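Local coordinates for protein 2,4-dihydroxyhept-2-ene-1,7-dioic acid aldolase (Kordia algicida OT-1, PDB 6BDE) that binds heme b and, as an H-NOX family protein, probably senses nitric oxide through the iron of that heme, at residues Val105-Arg108 / Asp113-Leu116; Glu94-Ile99 / Asn148-His153; Asp23-Gln28 / Ser56-Val61. The protein carries 1 engineered substitution. All blocks are in the same frame, centred on the assembly; numbering follows the deposited sequence.

Contact 1: Val105-Arg108 / Asp113-Leu116. With HEM (protoporphyrin IX containing Fe), chain B.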
loop_
_atom_site.group_PDB
_atom_site.type_symbol
_atom_site.label_atom_id
_atom_site.label_comp_id
_atom_site.label_asym_id
_atom_site.label_seq_id
_atom_site.Cartn_x
_atom_site.Cartn_y
_atom_site.Cartn_z
ATOM N N VAL A 105 5.239 -10.542 -9.202
ATOM C CA VAL A 105 5.236 -11.335 -10.426
ATOM C C VAL A 105 3.909 -12.069 -10.571
ATOM O O VAL A 105 3.335 -12.138 -11.665
ATOM C CB VAL A 105 6.429 -12.310 -10.436
ATOM C CG1 VAL A 105 6.302 -13.296 -11.590
ATOM C CG2 VAL A 105 7.742 -11.545 -10.528
ATOM N N GLU A 106 3.395 -12.619 -9.467
ATOM C CA GLU A 106 2.095 -13.279 -9.500
ATOM C C GLU A 106 0.976 -12.280 -9.757
ATOM O O GLU A 106 -0.015 -12.607 -10.421
ATOM C CB GLU A 106 1.855 -14.023 -8.186
ATOM C CG GLU A 106 2.771 -15.215 -7.971
ATOM C CD GLU A 106 2.705 -16.205 -9.114
ATOM O OE1 GLU A 106 1.591 -16.668 -9.437
ATOM O OE2 GLU A 106 3.767 -16.521 -9.690
ATOM N N VAL A 107 1.116 -11.057 -9.240
ATOM C CA VAL A 107 0.094 -10.034 -9.445
ATOM C C VAL A 107 -0.025 -9.687 -10.924
ATOM O O VAL A 107 -1.127 -9.461 -11.438
ATOM C CB VAL A 107 0.410 -8.789 -8.596
ATOM C CG1 VAL A 107 -0.647 -7.715 -8.808
ATOM C CG2 VAL A 107 0.511 -9.165 -7.127
ATOM N N ARG A 108 1.105 -9.643 -11.633
ATOM C CA ARG A 108 1.059 -9.346 -13.062
ATOM C C ARG A 108 0.339 -10.442 -13.836
ATOM O O ARG A 108 -0.237 -10.176 -14.898
ATOM C CB ARG A 108 2.475 -9.137 -13.605
ATOM C CG ARG A 108 2.517 -8.556 -15.010
ATOM C CD ARG A 108 3.845 -7.878 -15.299
ATOM N NE ARG A 108 4.044 -6.678 -14.491
ATOM C CZ ARG A 108 3.304 -5.578 -14.592
ATOM N NH1 ARG A 108 2.309 -5.524 -15.466
ATOM N NH2 ARG A 108 3.557 -4.531 -13.818
ATOM N N ASP A 113 -2.573 -5.827 -16.826
ATOM C CA ASP A 113 -2.496 -4.379 -16.932
ATOM C C ASP A 113 -2.071 -3.715 -15.628
ATOM O O ASP A 113 -2.223 -2.497 -15.489
ATOM C CB ASP A 113 -3.845 -3.811 -17.381
ATOM C CG ASP A 113 -4.222 -4.241 -18.784
ATOM O OD1 ASP A 113 -3.322 -4.663 -19.540
ATOM O OD2 ASP A 113 -5.419 -4.160 -19.128
ATOM N N ALA A 114 -1.548 -4.483 -14.674
ATOM C CA ALA A 114 -1.164 -3.916 -13.389
ATOM C C ALA A 114 -0.014 -2.934 -13.556
ATOM O O ALA A 114 0.887 -3.135 -14.375
ATOM C CB ALA A 114 -0.768 -5.024 -12.413
ATOM N N GLU A 115 -0.057 -1.860 -12.775
ATOM C CA GLU A 115 1.008 -0.863 -12.728
ATOM C C GLU A 115 1.576 -0.899 -11.314
ATOM O O GLU A 115 0.967 -0.376 -10.374
ATOM C CB GLU A 115 0.485 0.516 -13.116
ATOM C CG GLU A 115 0.005 0.579 -14.560
ATOM C CD GLU A 115 -0.595 1.920 -14.930
ATOM O OE1 GLU A 115 -0.157 2.946 -14.370
ATOM O OE2 GLU A 115 -1.506 1.946 -15.786
ATOM N N LEU A 116 2.738 -1.528 -11.168
ATOM C CA LEU A 116 3.302 -1.871 -9.877
ATOM C C LEU A 116 4.608 -1.122 -9.635
ATOM O O LEU A 116 5.285 -0.722 -10.587
ATOM C CB LEU A 116 3.554 -3.382 -9.794
ATOM C CG LEU A 116 2.318 -4.254 -10.020
ATOM C CD1 LEU A 116 2.718 -5.673 -10.389
ATOM C CD2 LEU A 116 1.432 -4.248 -8.784
HETATM C CHA HEM B . 0.035 -1.890 -6.038
HETATM C CHB HEM B . -1.545 -7.031 -5.293
HETATM C CHC HEM B . 2.148 -7.596 -1.241
HETATM C CHD HEM B . 3.564 -2.363 -1.821
HETATM C C1A HEM B . -0.540 -3.486 -5.882
HETATM C C2A HEM B . -1.739 -3.599 -6.623
HETATM C C3A HEM B . -2.122 -4.866 -6.437
HETATM C C4A HEM B . -1.133 -5.413 -5.596
HETATM C CMA HEM B . -3.352 -5.564 -7.013
HETATM C CAA HEM B . -2.427 -2.531 -7.473
HETATM C CBA HEM B . -1.851 -2.612 -8.890
HETATM C CGA HEM B . -2.580 -1.669 -9.842
HETATM O O1A HEM B . -2.372 -1.746 -11.082
HETATM O O2A HEM B . -3.389 -0.814 -9.395
HETATM C C1B HEM B . -0.567 -7.444 -4.024
HETATM C C2B HEM B . -0.859 -8.747 -3.254
HETATM C C3B HEM B . 0.128 -8.829 -2.228
HETATM C C4B HEM B . 0.970 -7.599 -2.411
HETATM C CMB HEM B . -1.975 -9.750 -3.547
HETATM C CAB HEM B . 0.319 -9.921 -1.181
HETATM C CBB HEM B . 0.492 -11.175 -1.543
HETATM C C1C HEM B . 2.675 -5.967 -1.274
HETATM C C2C HEM B . 3.406 -5.658 -0.106
HETATM C C3C HEM B . 3.752 -4.368 -0.256
HETATM C C4C HEM B . 3.211 -3.994 -1.501
HETATM C CMC HEM B . 3.735 -6.583 1.063
HETATM C CAC HEM B . 4.563 -3.501 0.702
HETATM C CBC HEM B . 5.826 -3.247 0.439
HETATM C C1D HEM B . 2.528 -2.018 -3.091
HETATM C C2D HEM B . 2.459 -0.521 -3.279
HETATM C C3D HEM B . 1.558 -0.334 -4.362
HETATM C C4D HEM B . 1.103 -1.745 -4.793
HETATM C CMD HEM B . 3.204 0.560 -2.500
HETATM C CAD HEM B . 1.133 1.002 -4.973
HETATM C CBD HEM B . 1.573 1.105 -6.429
HETATM C CGD HEM B . 2.885 1.879 -6.499
HETATM O O1D HEM B . 3.533 2.101 -5.443
HETATM O O2D HEM B . 3.313 2.286 -7.611
HETATM N NA HEM B . -0.105 -4.580 -5.126
HETATM N NB HEM B . 0.594 -6.606 -3.452
HETATM N NC HEM B . 2.444 -4.940 -2.197
HETATM N ND HEM B . 1.662 -2.894 -3.927
HETATM FE FE HEM B . 1.545 -4.911 -4.004
#

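Contact 2: Glu94-Ile99 / Asn148-His153. With HEM (protoporphyrin IX containing Fe), chain B.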
loop_
_atom_site.group_PDB
_atom_site.type_symbol
_atom_site.label_atom_id
_atom_site.label_comp_id
_atom_site.label_asym_id
_atom_site.label_seq_id
_atom_site.Cartn_x
_atom_site.Cartn_y
_atom_site.Cartn_z
ATOM N N GLU A 94 11.505 -12.331 4.931
ATOM C CA GLU A 94 11.625 -13.084 3.686
ATOM C C GLU A 94 10.514 -12.720 2.709
ATOM O O GLU A 94 10.745 -12.641 1.496
ATOM C CB GLU A 94 11.612 -14.584 3.978
ATOM C CG GLU A 94 12.167 -15.440 2.850
ATOM C CD GLU A 94 13.660 -15.255 2.660
ATOM O OE1 GLU A 94 14.419 -15.511 3.619
ATOM O OE2 GLU A 94 14.075 -14.855 1.553
ATOM N N MET A 95 9.301 -12.492 3.218
ATOM C CA MET A 95 8.191 -12.125 2.345
ATOM C C MET A 95 8.406 -10.749 1.724
ATOM O O MET A 95 8.174 -10.560 0.524
ATOM C CB MET A 95 6.875 -12.166 3.123
ATOM C CG MET A 95 5.699 -11.547 2.386
ATOM S SD MET A 95 4.111 -11.886 3.171
ATOM C CE MET A 95 3.049 -10.756 2.275
ATOM N N LEU A 96 8.851 -9.775 2.523
ATOM C CA LEU A 96 9.085 -8.436 1.994
ATOM C C LEU A 96 10.234 -8.419 0.994
ATOM O O LEU A 96 10.199 -7.649 0.027
ATOM C CB LEU A 96 9.354 -7.458 3.140
ATOM C CG LEU A 96 8.182 -7.204 4.091
ATOM C CD1 LEU A 96 8.534 -6.127 5.105
ATOM C CD2 LEU A 96 6.929 -6.825 3.315
ATOM N N ALA A 97 11.251 -9.255 1.199
ATOM C CA ALA A 97 12.319 -9.381 0.214
ATOM C C ALA A 97 11.888 -10.163 -1.019
ATOM O O ALA A 97 12.689 -10.307 -1.950
ATOM C CB ALA A 97 13.544 -10.042 0.847
ATOM N N SER A 98 10.655 -10.664 -1.048
ATOM C CA SER A 98 10.144 -11.445 -2.166
ATOM C C SER A 98 9.025 -10.730 -2.914
ATOM O O SER A 98 8.360 -11.348 -3.752
ATOM C CB SER A 98 9.657 -12.808 -1.674
ATOM O OG SER A 98 10.699 -13.518 -1.028
ATOM N N ILE A 99 8.800 -9.447 -2.629
ATOM C CA ILE A 99 7.749 -8.703 -3.317
ATOM C C ILE A 99 8.076 -8.571 -4.800
ATOM O O ILE A 99 7.221 -8.796 -5.665
ATOM C CB ILE A 99 7.552 -7.324 -2.664
ATOM C CG1 ILE A 99 7.123 -7.476 -1.205
ATOM C CG2 ILE A 99 6.533 -6.501 -3.441
ATOM C CD1 ILE A 99 7.328 -6.223 -0.390
ATOM N N ASN A 148 3.586 -2.972 7.689
ATOM C CA ASN A 148 3.172 -3.039 9.088
ATOM C C ASN A 148 2.348 -4.292 9.358
ATOM O O ASN A 148 2.584 -5.010 10.337
ATOM C CB ASN A 148 2.368 -1.791 9.461
ATOM C CG ASN A 148 3.235 -0.560 9.629
ATOM O OD1 ASN A 148 4.462 -0.648 9.667
ATOM N ND2 ASN A 148 2.597 0.600 9.735
ATOM N N LYS A 149 1.374 -4.570 8.490
ATOM C CA LYS A 149 0.505 -5.724 8.677
ATOM C C LYS A 149 1.179 -7.035 8.300
ATOM O O LYS A 149 0.733 -8.096 8.753
ATOM C CB LYS A 149 -0.782 -5.546 7.871
ATOM C CG LYS A 149 -1.710 -4.483 8.433
ATOM C CD LYS A 149 -2.177 -4.858 9.831
ATOM C CE LYS A 149 -3.044 -3.768 10.436
ATOM N NZ LYS A 149 -3.595 -4.173 11.760
ATOM N N THR A 150 2.232 -6.990 7.481
ATOM C CA THR A 150 3.012 -8.195 7.215
ATOM C C THR A 150 3.676 -8.695 8.491
ATOM O O THR A 150 3.648 -9.893 8.796
ATOM C CB THR A 150 4.060 -7.916 6.136
ATOM O OG1 THR A 150 3.405 -7.580 4.907
ATOM C CG2 THR A 150 4.943 -9.140 5.919
ATOM N N PHE A 151 4.271 -7.779 9.260
ATOM C CA PHE A 151 4.875 -8.163 10.531
ATOM C C PHE A 151 3.815 -8.582 11.541
ATOM O O PHE A 151 4.022 -9.530 12.308
ATOM C CB PHE A 151 5.719 -7.012 11.076
ATOM C CG PHE A 151 7.061 -6.891 10.418
ATOM C CD1 PHE A 151 8.141 -7.618 10.887
ATOM C CD2 PHE A 151 7.241 -6.063 9.322
ATOM C CE1 PHE A 151 9.377 -7.519 10.281
ATOM C CE2 PHE A 151 8.475 -5.960 8.712
ATOM C CZ PHE A 151 9.544 -6.690 9.192
ATOM N N GLU A 152 2.670 -7.893 11.550
ATOM C CA GLU A 152 1.589 -8.264 12.455
ATOM C C GLU A 152 1.036 -9.644 12.119
ATOM O O GLU A 152 0.646 -10.402 13.015
ATOM C CB GLU A 152 0.476 -7.217 12.405
ATOM C CG GLU A 152 -0.704 -7.529 13.314
ATOM C CD GLU A 152 -1.519 -6.302 13.664
ATOM O OE1 GLU A 152 -2.603 -6.460 14.266
ATOM O OE2 GLU A 152 -1.080 -5.180 13.333
ATOM N N HIS A 153 0.997 -9.986 10.827
ATOM C CA HIS A 153 0.493 -11.293 10.419
ATOM C C HIS A 153 1.347 -12.419 10.991
ATOM O O HIS A 153 0.826 -13.480 11.357
ATOM C CB HIS A 153 0.439 -11.382 8.894
ATOM C CG HIS A 153 -0.006 -12.717 8.383
ATOM N ND1 HIS A 153 0.846 -13.590 7.742
ATOM C CD2 HIS A 153 -1.214 -13.329 8.421
ATOM C CE1 HIS A 153 0.183 -14.683 7.409
ATOM N NE2 HIS A 153 -1.069 -14.549 7.808
HETATM C CHA HEM B . 0.035 -1.890 -6.038
HETATM C CHB HEM B . -1.545 -7.031 -5.293
HETATM C CHC HEM B . 2.148 -7.596 -1.241
HETATM C CHD HEM B . 3.564 -2.363 -1.821
HETATM C C1A HEM B . -0.540 -3.486 -5.882
HETATM C C2A HEM B . -1.739 -3.599 -6.623
HETATM C C3A HEM B . -2.122 -4.866 -6.437
HETATM C C4A HEM B . -1.133 -5.413 -5.596
HETATM C CMA HEM B . -3.352 -5.564 -7.013
HETATM C CAA HEM B . -2.427 -2.531 -7.473
HETATM C CBA HEM B . -1.851 -2.612 -8.890
HETATM C CGA HEM B . -2.580 -1.669 -9.842
HETATM O O1A HEM B . -2.372 -1.746 -11.082
HETATM O O2A HEM B . -3.389 -0.814 -9.395
HETATM C C1B HEM B . -0.567 -7.444 -4.024
HETATM C C2B HEM B . -0.859 -8.747 -3.254
HETATM C C3B HEM B . 0.128 -8.829 -2.228
HETATM C C4B HEM B . 0.970 -7.599 -2.411
HETATM C CMB HEM B . -1.975 -9.750 -3.547
HETATM C CAB HEM B . 0.319 -9.921 -1.181
HETATM C CBB HEM B . 0.492 -11.175 -1.543
HETATM C C1C HEM B . 2.675 -5.967 -1.274
HETATM C C2C HEM B . 3.406 -5.658 -0.106
HETATM C C3C HEM B . 3.752 -4.368 -0.256
HETATM C C4C HEM B . 3.211 -3.994 -1.501
HETATM C CMC HEM B . 3.735 -6.583 1.063
HETATM C CAC HEM B . 4.563 -3.501 0.702
HETATM C CBC HEM B . 5.826 -3.247 0.439
HETATM C C1D HEM B . 2.528 -2.018 -3.091
HETATM C C2D HEM B . 2.459 -0.521 -3.279
HETATM C C3D HEM B . 1.558 -0.334 -4.362
HETATM C C4D HEM B . 1.103 -1.745 -4.793
HETATM C CMD HEM B . 3.204 0.560 -2.500
HETATM C CAD HEM B . 1.133 1.002 -4.973
HETATM C CBD HEM B . 1.573 1.105 -6.429
HETATM C CGD HEM B . 2.885 1.879 -6.499
HETATM O O1D HEM B . 3.533 2.101 -5.443
HETATM O O2D HEM B . 3.313 2.286 -7.611
HETATM N NA HEM B . -0.105 -4.580 -5.126
HETATM N NB HEM B . 0.594 -6.606 -3.452
HETATM N NC HEM B . 2.444 -4.940 -2.197
HETATM N ND HEM B . 1.662 -2.894 -3.927
HETATM FE FE HEM B . 1.545 -4.911 -4.004
#

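Contact 3: Asp23-Gln28 / Ser56-Val61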
loop_
_atom_site.group_PDB
_atom_site.type_symbol
_atom_site.label_atom_id
_atom_site.label_comp_id
_atom_site.label_asym_id
_atom_site.label_seq_id
_atom_site.Cartn_x
_atom_site.Cartn_y
_atom_site.Cartn_z
ATOM N N ASP A 23 -19.111 11.184 -1.795
ATOM C CA ASP A 23 -19.703 12.006 -2.844
ATOM C C ASP A 23 -18.958 13.322 -3.012
ATOM O O ASP A 23 -18.871 13.848 -4.127
ATOM C CB ASP A 23 -21.175 12.279 -2.532
ATOM C CG ASP A 23 -22.016 11.021 -2.544
ATOM O OD1 ASP A 23 -22.857 10.858 -1.635
ATOM O OD2 ASP A 23 -21.842 10.195 -3.465
ATOM N N LYS A 24 -18.417 13.868 -1.920
ATOM C CA LYS A 24 -17.757 15.167 -1.988
ATOM C C LYS A 24 -16.456 15.087 -2.778
ATOM O O LYS A 24 -16.245 15.857 -3.722
ATOM C CB LYS A 24 -17.498 15.699 -0.578
ATOM C CG LYS A 24 -16.671 16.975 -0.551
ATOM C CD LYS A 24 -16.971 17.817 0.679
ATOM C CE LYS A 24 -16.145 19.095 0.681
ATOM N NZ LYS A 24 -16.534 20.016 1.785
ATOM N N ILE A 25 -15.568 14.159 -2.407
ATOM C CA ILE A 25 -14.285 14.060 -3.095
ATOM C C ILE A 25 -14.479 13.629 -4.543
ATOM O O ILE A 25 -13.656 13.953 -5.408
ATOM C CB ILE A 25 -13.336 13.108 -2.341
ATOM C CG1 ILE A 25 -13.871 11.675 -2.359
ATOM C CG2 ILE A 25 -13.129 13.587 -0.912
ATOM C CD1 ILE A 25 -12.904 10.659 -1.785
ATOM N N ILE A 26 -15.560 12.903 -4.836
ATOM C CA ILE A 26 -15.868 12.559 -6.220
ATOM C C ILE A 26 -16.359 13.789 -6.972
ATOM O O ILE A 26 -15.982 14.023 -8.126
ATOM C CB ILE A 26 -16.893 11.411 -6.268
ATOM C CG1 ILE A 26 -16.220 10.081 -5.929
ATOM C CG2 ILE A 26 -17.559 11.337 -7.635
ATOM C CD1 ILE A 26 -17.167 8.902 -5.934
ATOM N N THR A 27 -17.201 14.601 -6.327
ATOM C CA THR A 27 -17.695 15.815 -6.970
ATOM C C THR A 27 -16.567 16.817 -7.203
ATOM O O THR A 27 -16.504 17.451 -8.263
ATOM C CB THR A 27 -18.814 16.432 -6.126
ATOM O OG1 THR A 27 -19.998 15.633 -6.249
ATOM C CG2 THR A 27 -19.124 17.848 -6.584
ATOM N N GLN A 28 -15.652 16.954 -6.237
ATOM C CA GLN A 28 -14.502 17.838 -6.398
ATOM C C GLN A 28 -13.497 17.335 -7.427
ATOM O O GLN A 28 -12.559 18.071 -7.751
ATOM C CB GLN A 28 -13.784 18.033 -5.058
ATOM C CG GLN A 28 -14.630 18.628 -3.952
ATOM C CD GLN A 28 -13.954 18.537 -2.596
ATOM O OE1 GLN A 28 -13.527 17.464 -2.171
ATOM N NE2 GLN A 28 -13.850 19.670 -1.911
ATOM N N SER A 56 -7.737 14.670 1.655
ATOM C CA SER A 56 -6.814 15.259 2.619
ATOM C C SER A 56 -7.208 16.690 2.961
ATOM O O SER A 56 -7.144 17.098 4.126
ATOM C CB SER A 56 -5.387 15.211 2.072
ATOM O OG SER A 56 -4.460 15.698 3.027
ATOM N N ALA A 57 -7.621 17.467 1.958
ATOM C CA ALA A 57 -8.029 18.844 2.214
ATOM C C ALA A 57 -9.322 18.898 3.020
ATOM O O ALA A 57 -9.483 19.765 3.887
ATOM C CB ALA A 57 -8.187 19.600 0.896
ATOM N N ASN A 58 -10.249 17.976 2.754
ATOM C CA ASN A 58 -11.539 18.013 3.435
ATOM C C ASN A 58 -11.422 17.526 4.875
ATOM O O ASN A 58 -12.060 18.081 5.777
ATOM C CB ASN A 58 -12.556 17.175 2.661
ATOM C CG ASN A 58 -12.881 17.763 1.304
ATOM O OD1 ASN A 58 -12.559 18.918 1.024
ATOM N ND2 ASN A 58 -13.508 16.968 0.446
ATOM N N THR A 59 -10.604 16.503 5.113
ATOM C CA THR A 59 -10.512 15.883 6.427
ATOM C C THR A 59 -9.365 16.421 7.271
ATOM O O THR A 59 -9.319 16.135 8.473
ATOM C CB THR A 59 -10.357 14.366 6.280
ATOM O OG1 THR A 59 -9.122 14.076 5.613
ATOM C CG2 THR A 59 -11.509 13.794 5.467
ATOM N N ASP A 60 -8.449 17.187 6.677
ATOM C CA ASP A 60 -7.240 17.683 7.335
ATOM C C ASP A 60 -6.319 16.551 7.785
ATOM O O ASP A 60 -5.449 16.753 8.636
ATOM C CB ASP A 60 -7.575 18.597 8.522
ATOM C CG ASP A 60 -6.464 19.584 8.829
ATOM O OD1 ASP A 60 -5.593 19.791 7.956
ATOM O OD2 ASP A 60 -6.460 20.151 9.941
ATOM N N VAL A 61 -6.493 15.357 7.225
ATOM C CA VAL A 61 -5.582 14.240 7.444
ATOM C C VAL A 61 -4.620 14.185 6.268
ATOM O O VAL A 61 -5.036 14.300 5.109
ATOM C CB VAL A 61 -6.346 12.912 7.604
ATOM C CG1 VAL A 61 -5.372 11.742 7.734
ATOM C CG2 VAL A 61 -7.291 12.979 8.797
#

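Contact 1: Val105-Arg108 / Asp113-Leu116
Arg108 grips the backbone carbonyl of Ala114 with both terminal nitrogens of its guanidinium group. NH1 of Arg108 stands 3.0 Å from Ala114 O and NH2 of Arg108 stands 3.1 Å from it, so a single oxygen takes both bonds. Neither is straight, with N-H...O angles near 140°, as expected when two donors of one group converge on one acceptor. Both nitrogens approach from the same face of the peptide plane; NH2 lies well above that plane, NH1 only tilted from it. CG is anti to the backbone N and the chain then bends at chi3 (-67°), which turns the guanidinium toward the loop. Leu116 runs alongside in the opposite direction, its CD1 3.7 Å from Arg108 NH2.

The other branch of Leu116 faces the cofactor. Leu116 CD2 lies 3.6 Å from C1A of the heme and touches Val107 CG1 at 4.0 Å, while Val107 CG2 reaches the meso carbon CHB of the heme at 3.5 Å. Helix and loop therefore lay two branched side chains on the same face of the porphyrin, and His104, the axial ligand of the iron, precedes Val107 by one helical turn. Beside Leu116, the loop backbone meets a propionate: Glu115 N donates to heme O1A over 2.9 Å, nearly straight at 172°. Further out, the Glu115 carboxylate forms a salt bridge with Arg44, and Tyr133, Ser135 and Arg137 supply further hydrogen bonds to the heme.

The same peptide unit, Ala114 C=O with Glu115 N-H, thus accepts from a cationic side chain and donates to an anionic propionate. Arg108 would be expected to polarise this peptide and so modestly strengthen the N-H as a donor to the heme.

Contact 2: Glu94-Ile99 / Asn148-His153
Leu96, at the end of helix 92-96, faces Thr150 of helix 140-153 with 8.0 Å between their CA atoms, and a type I turn from Leu96 to Ile99 then leads the chain into helix 99-110. No hydrogen bond joins the two segments; methyl groups, the Met95 sulfur, the Thr150 side chain and the Phe151 ring carry the contact. The two branches of Leu96 part ways: CD1 meets Phe151 CE2 at 3.6 Å, the side chains crossing at about a right angle, whereas CD2 passes alongside Thr150, 3.9 Å from OG1. Met95 stretches its chain fully (chi1 169°, with the later torsions also anti), which brings SD to 4.0 Å from Thr150 CG2.

Thr150 OG1 bonds back to the Leu146 carbonyl of its own helix, so this buried hydroxyl is satisfied while CG2 is presented to Met95 and Leu96. The heme borders the same patch: Ile99 CD1 approaches the vinyl carbon CBC of the heme at 3.4 Å, and Leu96 CD2 is 3.9 Å from its methyl CMC. With that hydroxyl already bonded, Thr150 acts here largely as an apolar neighbour, and the contact probably rests mainly on dispersion and burial beside the porphyrin edge.

Contact 3: Asp23-Gln28 / Ser56-Val61
Asn58 ND2 donates to Gln28 OE1 over 2.7 Å, the shorter arm of a reciprocal amide-amide pair that joins helix 19-27 to helix 45-59 in the helical N-terminal part of the H-NOX fold. The return bond, from Gln28 NE2 to Asn58 OD1, is longer at 3.3 Å but straighter, with an N-H...O angle of 161°. It lies in the plane of the Asn58 carbonyl and on a lone pair, whereas the shorter bond reaches Gln28 OE1 somewhat tilted from the carbonyl plane. The amide planes stand 30° apart, close enough to coplanar for each group to serve as donor and acceptor at once. The two bonds together restrain the rotation of both amides.

Asn58 can extend toward the neighbouring helix because its CG points away from its own carbonyl carbon, beside the backbone N (chi1 -66°). Gln28 has the same first torsion and reaches out from the other side. Were Gln28 replaced by an alanine, the Asn58 amide would probably lose its cross-helix partner, leaving OD1 without that donor and the group less firmly held.

Apolar atoms flank the pair. Ile25 directs CG2 to 3.7 Å from Asn58 ND2 and also packs on Leu51 and Leu55, while Met21 touches Asn58 from the preceding turn of helix 19-27. Beyond Asn58, helix 45-59 gives way at Asp60, the first residue outside helical angles, with positive phi, and Ser56 OG bonds to Val61 O over 2.6 Å. Along Asn58 runs the extended chain of Lys24, whose CG lies 3.3 Å from Asn58 ND2 and whose CE lies 3.6 Å from Asn58 OD1.

In the fold
From the N terminus, contact 3 comes first: it closes the loop between residues 28 and 56 and ties helix 19-27 to helix 45-59, well away from the heme. The chain then passes through helices 63-81 and 83-87 to helix 92-96, where contact 2 opens; it closes only at helix 140-153, after the chain has made three strands of the sheet. Contact 1 falls wholly within that span, a short closure joining helix 99-110 to the loop before strand 118-121. Contacts 1 and 2 both touch the heme, with centres 18 Å apart, while contacts 2 and 3 lie on opposite sides of the chain's centre.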